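Local coordinates for acetylcholine-binding protein (Bulinus truncatus, PDB 2BJ0) that probably binds acetylcholine and related ligands at the subunit interfaces of a soluble pentamer resembling the extracellular domain of nicotinic receptors, at residues T23-S28 and A54-P59; T82-F87 and W142-K147; Q148-T153 and M190-E195. All blocks are in the same frame, centred on the assembly; numbering follows the deposited sequence.

Interaction 1 of 3, residues T23-S28 and A54-P59; sequences TPLNVS and ASWKVP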
loop_
_atom_site.group_PDB
_atom_site.type_symbol
_atom_site.label_atom_id
_atom_site.label_comp_id
_atom_site.label_asym_id
_atom_site.label_seq_id
_atom_site.Cartn_x
_atom_site.Cartn_y
_atom_site.Cartn_z
ATOM N N THR A 23 26.505 25.364 -10.474
ATOM C CA THR A 23 25.160 25.673 -10.978
ATOM C C THR A 23 24.028 24.786 -10.476
ATOM O O THR A 23 24.093 23.575 -10.631
ATOM C CB THR A 23 25.182 25.584 -12.493
ATOM O OG1 THR A 23 26.019 24.481 -12.864
ATOM C CG2 THR A 23 25.894 26.821 -13.110
ATOM N N PRO A 24 22.983 25.395 -9.914
ATOM C CA PRO A 24 21.783 24.656 -9.518
ATOM C C PRO A 24 21.063 24.065 -10.732
ATOM O O PRO A 24 21.147 24.610 -11.840
ATOM C CB PRO A 24 20.910 25.718 -8.860
ATOM C CG PRO A 24 21.808 26.864 -8.597
ATOM C CD PRO A 24 22.861 26.836 -9.638
ATOM N N LEU A 25 20.380 22.939 -10.526
ATOM C CA LEU A 25 19.503 22.385 -11.548
ATOM C C LEU A 25 18.258 23.254 -11.613
ATOM O O LEU A 25 17.626 23.506 -10.595
ATOM C CB LEU A 25 19.125 20.933 -11.218
ATOM C CG LEU A 25 18.150 20.235 -12.156
ATOM C CD1 LEU A 25 18.872 19.826 -13.412
ATOM C CD2 LEU A 25 17.545 19.023 -11.491
ATOM N N ASN A 26 17.921 23.730 -12.808
ATOM C CA ASN A 26 16.706 24.517 -13.003
ATOM C C ASN A 26 15.519 23.604 -13.199
ATOM O O ASN A 26 15.463 22.831 -14.145
ATOM C CB ASN A 26 16.799 25.386 -14.249
ATOM C CG ASN A 26 17.620 26.626 -14.047
ATOM O OD1 ASN A 26 17.931 27.315 -15.025
ATOM N ND2 ASN A 26 17.981 26.938 -12.791
ATOM N N VAL A 27 14.530 23.718 -12.345
ATOM C CA VAL A 27 13.369 22.899 -12.539
ATOM C C VAL A 27 12.185 23.806 -12.741
ATOM O O VAL A 27 11.879 24.610 -11.878
ATOM C CB VAL A 27 13.156 21.962 -11.325
ATOM C CG1 VAL A 27 11.880 21.140 -11.494
ATOM C CG2 VAL A 27 14.360 21.069 -11.154
ATOM N N SER A 28 11.517 23.685 -13.881
ATOM C CA SER A 28 10.358 24.511 -14.152
ATOM C C SER A 28 9.087 23.791 -13.776
ATOM O O SER A 28 8.918 22.637 -14.159
ATOM C CB SER A 28 10.296 24.826 -15.637
ATOM O OG SER A 28 11.571 25.256 -16.073
ATOM N N ALA A 54 6.381 19.243 -14.400
ATOM C CA ALA A 54 7.746 19.525 -14.010
ATOM C C ALA A 54 8.711 19.212 -15.143
ATOM O O ALA A 54 8.658 18.120 -15.721
ATOM C CB ALA A 54 8.131 18.711 -12.772
ATOM N N SER A 55 9.608 20.146 -15.462
ATOM C CA SER A 55 10.652 19.813 -16.417
ATOM C C SER A 55 12.033 20.250 -15.999
ATOM O O SER A 55 12.204 21.222 -15.255
ATOM C CB SER A 55 10.312 20.249 -17.844
ATOM O OG SER A 55 9.737 21.528 -17.873
ATOM N N TRP A 56 13.022 19.485 -16.446
ATOM C CA TRP A 56 14.410 19.818 -16.184
ATOM C C TRP A 56 15.222 19.183 -17.286
ATOM O O TRP A 56 14.691 18.408 -18.044
ATOM C CB TRP A 56 14.850 19.377 -14.780
ATOM C CG TRP A 56 14.877 17.905 -14.606
ATOM C CD1 TRP A 56 15.967 17.090 -14.683
ATOM C CD2 TRP A 56 13.754 17.058 -14.392
ATOM N NE1 TRP A 56 15.594 15.776 -14.502
ATOM C CE2 TRP A 56 14.237 15.730 -14.305
ATOM C CE3 TRP A 56 12.378 17.279 -14.236
ATOM C CZ2 TRP A 56 13.392 14.639 -14.098
ATOM C CZ3 TRP A 56 11.541 16.171 -14.009
ATOM C CH2 TRP A 56 12.058 14.885 -13.952
ATOM N N LYS A 57 16.497 19.537 -17.402
ATOM C CA LYS A 57 17.322 19.036 -18.499
ATOM C C LYS A 57 18.623 18.458 -17.979
ATOM O O LYS A 57 19.249 19.015 -17.073
ATOM C CB LYS A 57 17.609 20.176 -19.471
ATOM C CG LYS A 57 18.333 19.801 -20.744
ATOM C CD LYS A 57 18.660 21.082 -21.531
ATOM C CE LYS A 57 19.134 20.740 -22.925
ATOM N NZ LYS A 57 19.040 21.957 -23.762
ATOM N N VAL A 58 18.993 17.297 -18.508
ATOM C CA VAL A 58 20.263 16.655 -18.185
ATOM C C VAL A 58 20.964 16.369 -19.512
ATOM O O VAL A 58 20.589 15.428 -20.221
ATOM C CB VAL A 58 20.074 15.332 -17.367
ATOM C CG1 VAL A 58 21.432 14.762 -16.927
ATOM C CG2 VAL A 58 19.170 15.556 -16.164
ATOM N N PRO A 59 21.922 17.219 -19.883
ATOM C CA PRO A 59 22.669 17.053 -21.138
ATOM C C PRO A 59 23.120 15.603 -21.446
ATOM O O PRO A 59 22.842 15.091 -22.527
ATOM C CB PRO A 59 23.845 18.007 -20.939
ATOM C CG PRO A 59 23.131 19.205 -20.225
ATOM C CD PRO A 59 22.352 18.431 -19.153
HETATM O O HOH W 1 17.135 22.087 -16.122
HETATM O O HOH W 2 7.131 22.895 -16.532
#

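Interaction 2 of 3, residues T82-F87 and W142-K147; sequences TPDLSF and WTHDNK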
loop_
_atom_site.group_PDB
_atom_site.type_symbol
_atom_site.label_atom_id
_atom_site.label_comp_id
_atom_site.label_asym_id
_atom_site.label_seq_id
_atom_site.Cartn_x
_atom_site.Cartn_y
_atom_site.Cartn_z
ATOM N N THR A 82 14.279 12.032 -10.021
ATOM C CA THR A 82 13.171 12.967 -10.275
ATOM C C THR A 82 13.051 13.879 -9.063
ATOM O O THR A 82 13.480 13.526 -7.952
ATOM C CB THR A 82 11.809 12.243 -10.536
ATOM O OG1 THR A 82 11.528 11.352 -9.449
ATOM C CG2 THR A 82 11.887 11.331 -11.780
ATOM N N PRO A 83 12.526 15.087 -9.262
ATOM C CA PRO A 83 12.466 16.057 -8.153
ATOM C C PRO A 83 11.678 15.520 -6.959
ATOM O O PRO A 83 10.616 14.941 -7.141
ATOM C CB PRO A 83 11.725 17.243 -8.784
ATOM C CG PRO A 83 12.140 17.183 -10.239
ATOM C CD PRO A 83 12.051 15.674 -10.540
ATOM N N ASP A 84 12.179 15.738 -5.750
ATOM C CA ASP A 84 11.436 15.356 -4.552
ATOM C C ASP A 84 10.488 16.473 -4.124
ATOM O O ASP A 84 10.567 16.955 -3.002
ATOM C CB ASP A 84 12.392 14.976 -3.421
ATOM C CG ASP A 84 13.243 16.155 -2.946
ATOM O OD1 ASP A 84 13.581 17.015 -3.813
ATOM O OD2 ASP A 84 13.583 16.312 -1.744
ATOM N N LEU A 85 9.565 16.858 -5.005
ATOM C CA LEU A 85 8.567 17.885 -4.687
ATOM C C LEU A 85 7.607 17.403 -3.618
ATOM O O LEU A 85 7.082 16.287 -3.703
ATOM C CB LEU A 85 7.760 18.275 -5.921
ATOM C CG LEU A 85 8.565 18.870 -7.071
ATOM C CD1 LEU A 85 7.650 18.901 -8.255
ATOM C CD2 LEU A 85 9.100 20.263 -6.705
ATOM N N SER A 86 7.423 18.220 -2.595
ATOM C CA SER A 86 6.432 17.948 -1.584
ATOM C C SER A 86 5.501 19.132 -1.527
ATOM O O SER A 86 5.895 20.290 -1.837
ATOM C CB SER A 86 7.075 17.711 -0.203
ATOM O OG SER A 86 7.932 16.565 -0.197
ATOM N N PHE A 87 4.272 18.856 -1.132
ATOM C CA PHE A 87 3.330 19.907 -0.776
ATOM C C PHE A 87 3.530 20.216 0.694
ATOM O O PHE A 87 3.131 19.422 1.566
ATOM C CB PHE A 87 1.907 19.466 -1.032
ATOM C CG PHE A 87 1.628 19.161 -2.480
ATOM C CD1 PHE A 87 1.327 20.177 -3.369
ATOM C CD2 PHE A 87 1.640 17.846 -2.947
ATOM C CE1 PHE A 87 1.073 19.908 -4.711
ATOM C CE2 PHE A 87 1.388 17.576 -4.303
ATOM C CZ PHE A 87 1.099 18.613 -5.179
ATOM N N TRP A 142 11.650 19.043 -0.891
ATOM C CA TRP A 142 11.757 18.818 0.530
ATOM C C TRP A 142 13.185 18.867 1.036
ATOM O O TRP A 142 13.405 19.265 2.178
ATOM C CB TRP A 142 11.148 17.460 0.895
ATOM C CG TRP A 142 10.932 17.293 2.365
ATOM C CD1 TRP A 142 11.578 16.433 3.187
ATOM C CD2 TRP A 142 10.011 18.021 3.187
ATOM N NE1 TRP A 142 11.107 16.562 4.472
ATOM C CE2 TRP A 142 10.140 17.527 4.500
ATOM C CE3 TRP A 142 9.060 19.026 2.938
ATOM C CZ2 TRP A 142 9.374 18.001 5.564
ATOM C CZ3 TRP A 142 8.291 19.503 4.006
ATOM C CH2 TRP A 142 8.469 18.996 5.304
ATOM N N THR A 143 14.143 18.422 0.220
ATOM C CA THR A 143 15.496 18.217 0.717
ATOM C C THR A 143 16.632 18.770 -0.111
ATOM O O THR A 143 17.774 18.552 0.279
ATOM C CB THR A 143 15.806 16.689 0.941
ATOM O OG1 THR A 143 15.795 16.027 -0.332
ATOM C CG2 THR A 143 14.712 16.023 1.759
ATOM N N HIS A 144 16.337 19.469 -1.218
ATOM C CA HIS A 144 17.372 20.139 -2.034
ATOM C C HIS A 144 17.233 21.669 -1.908
ATOM O O HIS A 144 16.220 22.238 -2.294
ATOM C CB HIS A 144 17.254 19.737 -3.527
ATOM C CG HIS A 144 17.453 18.264 -3.790
ATOM N ND1 HIS A 144 16.412 17.356 -3.782
ATOM C CD2 HIS A 144 18.566 17.553 -4.104
ATOM C CE1 HIS A 144 16.883 16.144 -4.039
ATOM N NE2 HIS A 144 18.185 16.235 -4.243
ATOM N N ASP A 145 18.237 22.323 -1.343
ATOM C CA ASP A 145 18.211 23.808 -1.184
ATOM C C ASP A 145 18.452 24.480 -2.538
ATOM O O ASP A 145 18.727 23.794 -3.516
ATOM C CB ASP A 145 19.234 24.269 -0.130
ATOM C CG ASP A 145 20.674 23.970 -0.530
ATOM O OD1 ASP A 145 21.011 24.030 -1.731
ATOM O OD2 ASP A 145 21.553 23.658 0.295
ATOM N N ASN A 146 18.375 25.813 -2.613
ATOM C CA ASN A 146 18.403 26.428 -3.930
ATOM C C ASN A 146 19.795 26.606 -4.519
ATOM O O ASN A 146 19.946 27.123 -5.629
ATOM C CB ASN A 146 17.606 27.716 -3.987
ATOM C CG ASN A 146 18.128 28.767 -3.049
ATOM O OD1 ASN A 146 19.228 28.646 -2.495
ATOM N ND2 ASN A 146 17.326 29.810 -2.843
ATOM N N LYS A 147 20.803 26.149 -3.787
ATOM C CA LYS A 147 22.138 25.985 -4.357
ATOM C C LYS A 147 22.199 24.791 -5.291
ATOM O O LYS A 147 23.034 24.757 -6.174
ATOM C CB LYS A 147 23.181 25.826 -3.252
ATOM C CG LYS A 147 23.996 27.062 -2.910
ATOM C CD LYS A 147 23.165 28.333 -2.686
ATOM C CE LYS A 147 24.084 29.535 -2.348
ATOM N NZ LYS A 147 23.462 30.880 -2.649
#

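Interaction 3 of 3, residues Q148-T153 and M190-E195; sequences QFALIT and MYDDIE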
loop_
_atom_site.group_PDB
_atom_site.type_symbol
_atom_site.label_atom_id
_atom_site.label_comp_id
_atom_site.label_asym_id
_atom_site.label_seq_id
_atom_site.Cartn_x
_atom_site.Cartn_y
_atom_site.Cartn_z
ATOM N N GLN A 148 21.301 23.813 -5.101
ATOM C CA GLN A 148 21.252 22.603 -5.949
ATOM C C GLN A 148 20.036 22.564 -6.870
ATOM O O GLN A 148 20.138 22.143 -8.002
ATOM C CB GLN A 148 21.265 21.349 -5.068
ATOM C CG GLN A 148 22.577 21.131 -4.382
ATOM C CD GLN A 148 22.640 19.840 -3.590
ATOM O OE1 GLN A 148 21.728 19.022 -3.635
ATOM N NE2 GLN A 148 23.719 19.665 -2.847
ATOM N N PHE A 149 18.900 23.054 -6.379
ATOM C CA PHE A 149 17.602 22.865 -7.011
ATOM C C PHE A 149 16.924 24.224 -7.085
ATOM O O PHE A 149 16.422 24.708 -6.087
ATOM C CB PHE A 149 16.816 21.956 -6.078
ATOM C CG PHE A 149 15.497 21.462 -6.591
ATOM C CD1 PHE A 149 14.382 22.284 -6.650
ATOM C CD2 PHE A 149 15.323 20.096 -6.836
ATOM C CE1 PHE A 149 13.152 21.803 -7.057
ATOM C CE2 PHE A 149 14.079 19.592 -7.210
ATOM C CZ PHE A 149 12.984 20.442 -7.321
ATOM N N ALA A 150 16.908 24.849 -8.260
ATOM C CA ALA A 150 16.246 26.144 -8.382
ATOM C C ALA A 150 14.933 26.011 -9.124
ATOM O O ALA A 150 14.897 25.438 -10.190
ATOM C CB ALA A 150 17.171 27.151 -9.076
ATOM N N LEU A 151 13.850 26.537 -8.538
ATOM C CA LEU A 151 12.519 26.509 -9.138
ATOM C C LEU A 151 12.331 27.729 -10.008
ATOM O O LEU A 151 12.763 28.825 -9.640
ATOM C CB LEU A 151 11.428 26.552 -8.062
ATOM C CG LEU A 151 11.077 25.239 -7.377
ATOM C CD1 LEU A 151 9.909 25.414 -6.431
ATOM C CD2 LEU A 151 10.751 24.194 -8.422
ATOM N N ILE A 152 11.694 27.530 -11.155
ATOM C CA ILE A 152 11.338 28.623 -12.044
ATOM C C ILE A 152 9.926 28.346 -12.566
ATOM O O ILE A 152 9.480 27.185 -12.626
ATOM C CB ILE A 152 12.370 28.790 -13.223
ATOM C CG1 ILE A 152 12.435 27.542 -14.099
ATOM C CG2 ILE A 152 13.792 29.157 -12.703
ATOM C CD1 ILE A 152 13.393 27.664 -15.302
ATOM N N THR A 153 9.204 29.408 -12.891
ATOM C CA THR A 153 7.933 29.263 -13.579
ATOM C C THR A 153 8.156 28.717 -14.991
ATOM O O THR A 153 9.016 29.190 -15.750
ATOM C CB THR A 153 7.159 30.595 -13.566
ATOM O OG1 THR A 153 6.672 30.822 -12.235
ATOM C CG2 THR A 153 5.850 30.514 -14.382
ATOM N N MET A 190 18.716 28.749 1.522
ATOM C CA MET A 190 17.277 28.830 1.382
ATOM C C MET A 190 16.727 27.742 0.448
ATOM O O MET A 190 17.455 27.149 -0.354
ATOM C CB MET A 190 16.879 30.204 0.863
ATOM C CG MET A 190 17.297 31.383 1.742
ATOM S SD MET A 190 16.518 32.859 1.020
ATOM C CE MET A 190 17.933 33.981 0.890
ATOM N N TYR A 191 15.433 27.498 0.574
ATOM C CA TYR A 191 14.701 26.586 -0.287
ATOM C C TYR A 191 13.734 27.392 -1.146
ATOM O O TYR A 191 13.096 28.294 -0.649
ATOM C CB TYR A 191 13.945 25.574 0.579
ATOM C CG TYR A 191 14.869 24.515 1.132
ATOM C CD1 TYR A 191 15.847 24.835 2.081
ATOM C CD2 TYR A 191 14.783 23.193 0.701
ATOM C CE1 TYR A 191 16.721 23.855 2.582
ATOM C CE2 TYR A 191 15.645 22.224 1.187
ATOM C CZ TYR A 191 16.606 22.554 2.125
ATOM O OH TYR A 191 17.478 21.589 2.596
ATOM N N ASP A 192 13.637 27.079 -2.430
ATOM C CA ASP A 192 12.605 27.650 -3.281
ATOM C C ASP A 192 11.249 26.968 -3.103
ATOM O O ASP A 192 11.171 25.748 -2.925
ATOM C CB ASP A 192 12.992 27.497 -4.727
ATOM C CG ASP A 192 14.182 28.362 -5.116
ATOM O OD1 ASP A 192 14.651 29.191 -4.306
ATOM O OD2 ASP A 192 14.720 28.236 -6.214
ATOM N N ASP A 193 10.181 27.751 -3.178
ATOM C CA ASP A 193 8.864 27.161 -3.327
ATOM C C ASP A 193 8.038 27.936 -4.327
ATOM O O ASP A 193 8.308 29.114 -4.592
ATOM C CB ASP A 193 8.149 26.988 -1.988
ATOM C CG ASP A 193 7.817 28.293 -1.334
ATOM O OD1 ASP A 193 6.759 28.882 -1.657
ATOM O OD2 ASP A 193 8.544 28.796 -0.451
ATOM N N ILE A 194 7.074 27.262 -4.931
ATOM C CA ILE A 194 6.055 27.972 -5.683
ATOM C C ILE A 194 4.762 27.839 -4.901
ATOM O O ILE A 194 4.416 26.751 -4.403
ATOM C CB ILE A 194 5.938 27.439 -7.122
ATOM C CG1 ILE A 194 7.234 27.745 -7.865
ATOM C CG2 ILE A 194 4.712 28.055 -7.853
ATOM C CD1 ILE A 194 7.295 27.257 -9.295
ATOM N N GLU A 195 4.060 28.954 -4.768
ATOM C CA GLU A 195 2.814 28.980 -4.047
ATOM C C GLU A 195 1.660 29.229 -5.000
ATOM O O GLU A 195 1.608 30.280 -5.661
ATOM C CB GLU A 195 2.876 30.065 -2.980
ATOM C CG GLU A 195 1.581 30.220 -2.194
ATOM C CD GLU A 195 1.821 30.617 -0.740
ATOM O OE1 GLU A 195 2.945 30.371 -0.209
ATOM O OE2 GLU A 195 0.873 31.172 -0.125
HETATM O O HOH W 3 15.027 24.297 -3.333
#

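Interaction 1 of 3, residues T23-S28 and A54-P59
Trp56 reaches Asn26, Val27 and Leu25 in turn, and following it from CB outward maps the apolar half of this strand pair. Its CB lies 3.6 Å from Asn26 O and 4.0 Å from Val27 CG2, and the Val27 and Trp56 side chains run side by side, pointing the same way. With CG placed between the backbone N and the carbonyl carbon (chi1 67°), the indole atom CD1 comes to the Leu25 methyl CD2 at 4.1 Å, the two side chains crossing at a slant. Farther out the ring leaves the neighbouring strand: Pro83, Val110 and Tyr112 pack on it, and Trp81 meets it edge-to-face.

The backbones are antiparallel, with axes at 153°. Ser28 and Ser55 form a hydrogen-bonded pair, each N donating to the other's O at 2.9 Å. Two residues along, the strands part enough for a water to enter, donating to Asn26 O and accepting from Lys57 N at 2.9 Å. The chemistry is thus two-sided: the serines lie on one face of the hairpin, whereas Leu25 and Trp56 bring hydrocarbon to the buried core, and the water takes over where direct pairing stops.

Interaction 2 of 3, residues T82-F87 and W142-K147
Asp84 turns its carboxylate onto the backbone N and hydroxyl of Thr143 and the ring of His144, using both oxygens. Its CG sits between the backbone N and the carbonyl carbon (chi1 65°), which directs the group to these partners. OD2 accepts from Thr143 OG1 at 2.6 Å and, weakly, from Thr143 N at 2.9 Å; the hydroxyl approaches from above the carboxylate plane. OD1 takes His144 ND1 at 2.9 Å, a His-carboxylate hydrogen bond that lies nearly in the imidazole plane but well above that of the carboxylate, the two planes standing 88° apart. A backbone bond adds to this, Trp142 N donating to Asp84 O at 3.2 Å with an angle of 166°. Beside it Ser86 OG lies 3.5 Å from Trp142 CB, and Ser86 CB lies 3.9 Å from the indole atom CE3.

In the second shell, Ser141 OG is hydrogen-bonded to Asp84 OD1, and Trp81 meets the His144 ring with planes roughly perpendicular. The second subunit supplies Ser74 to Thr143 OG1, the Val113 carbonyl to Trp142 NE1, and Trp51 edge-to-face to the Trp142 indole. An alanine at Asp84 would probably leave the Thr143 hydroxyl and His144 ND1 without their carboxylate acceptor and set the imidazole freer to turn.

A tryptophan at a subunit interface, its O bonded to the nitrogen of a bound 3-cyclohexyl-1-propylsulfonic acid (probably from the crystallisation liquor), is consistent with the loop B tryptophan of the nicotinic-family aromatic agonist site, its loop held by Asp84 of what is probably loop A.

Interaction 3 of 3, residues Q148-T153 and M190-E195
Leu151 and Asp192 join two strands that lie in different sheets. The one direct hydrogen bond between the segments runs from Leu151 N to Asp192 OD2, 3.0 Å long with an N-H...O angle of 158°. It uses the anti lone pair of OD2, on the side away from OD1. The same oxygen also lies 3.4 Å from Ala150 CA. Its mate OD1 accepts from Asn146 ND2, with Arg181 NE a long, weak ion partner, so the buried carboxylate is engaged at both oxygens.

Water provides the second polar link. A single molecule donates to Phe149 O at 3.1 Å and accepts from Asp192 N, spanning backbones that are not paired directly: the nearest CA atoms, those of Leu151 and Asp192, are 6.0 Å apart.

Apolar packing fills the rest. The Leu151 and Asp192 side chains pass alongside one another, heading opposite ways, CB to CB at 3.8 Å. An extended second torsion of Leu151 (-175°) carries CD1 toward Asp193 and Ile194, 3.7 Å from Asp193 CA and 3.8 Å from Ile194 CG1. Leu29 touches both Leu151 and Ile194, and Leu179 also packs on Leu151.

The strand axes approach to 6.6 Å and run in similar directions, 25° apart, without backbone-to-backbone hydrogen bonds. Two strands of different sheets approaching this closely, joined by a side chain and a water instead of backbone pairing, fit a place where the two sheets of an immunoglobulin-like beta sandwich come together. Residues 190-195 also form the returning arm of the hairpin that bears the vicinal Cys186-Cys187 disulfide, the mark of loop C at the ligand site in this family.

Overall arrangement
Along the chain the three interactions come in series, each closing before the next opens. Their centres lie about 12 Å (1 and 2), 11 Å (1 and 3) and 8 Å (2 and 3) apart. Strand 149-153 pairs in parallel with strand 25-40, so interactions 1 and 3 share a sheet; strands 85-87 and 190-202 place interactions 2 and 3 on the other. Residues 142-147 lead from that second sheet back into strand 149-153, and Asn146 pairs through its backbone with Met190. Interaction 1 lies within one subunit, its segments touched by no other chain, whereas interactions 2 and 3 both touch the second subunit, beside the probable ligand site of the pentamer.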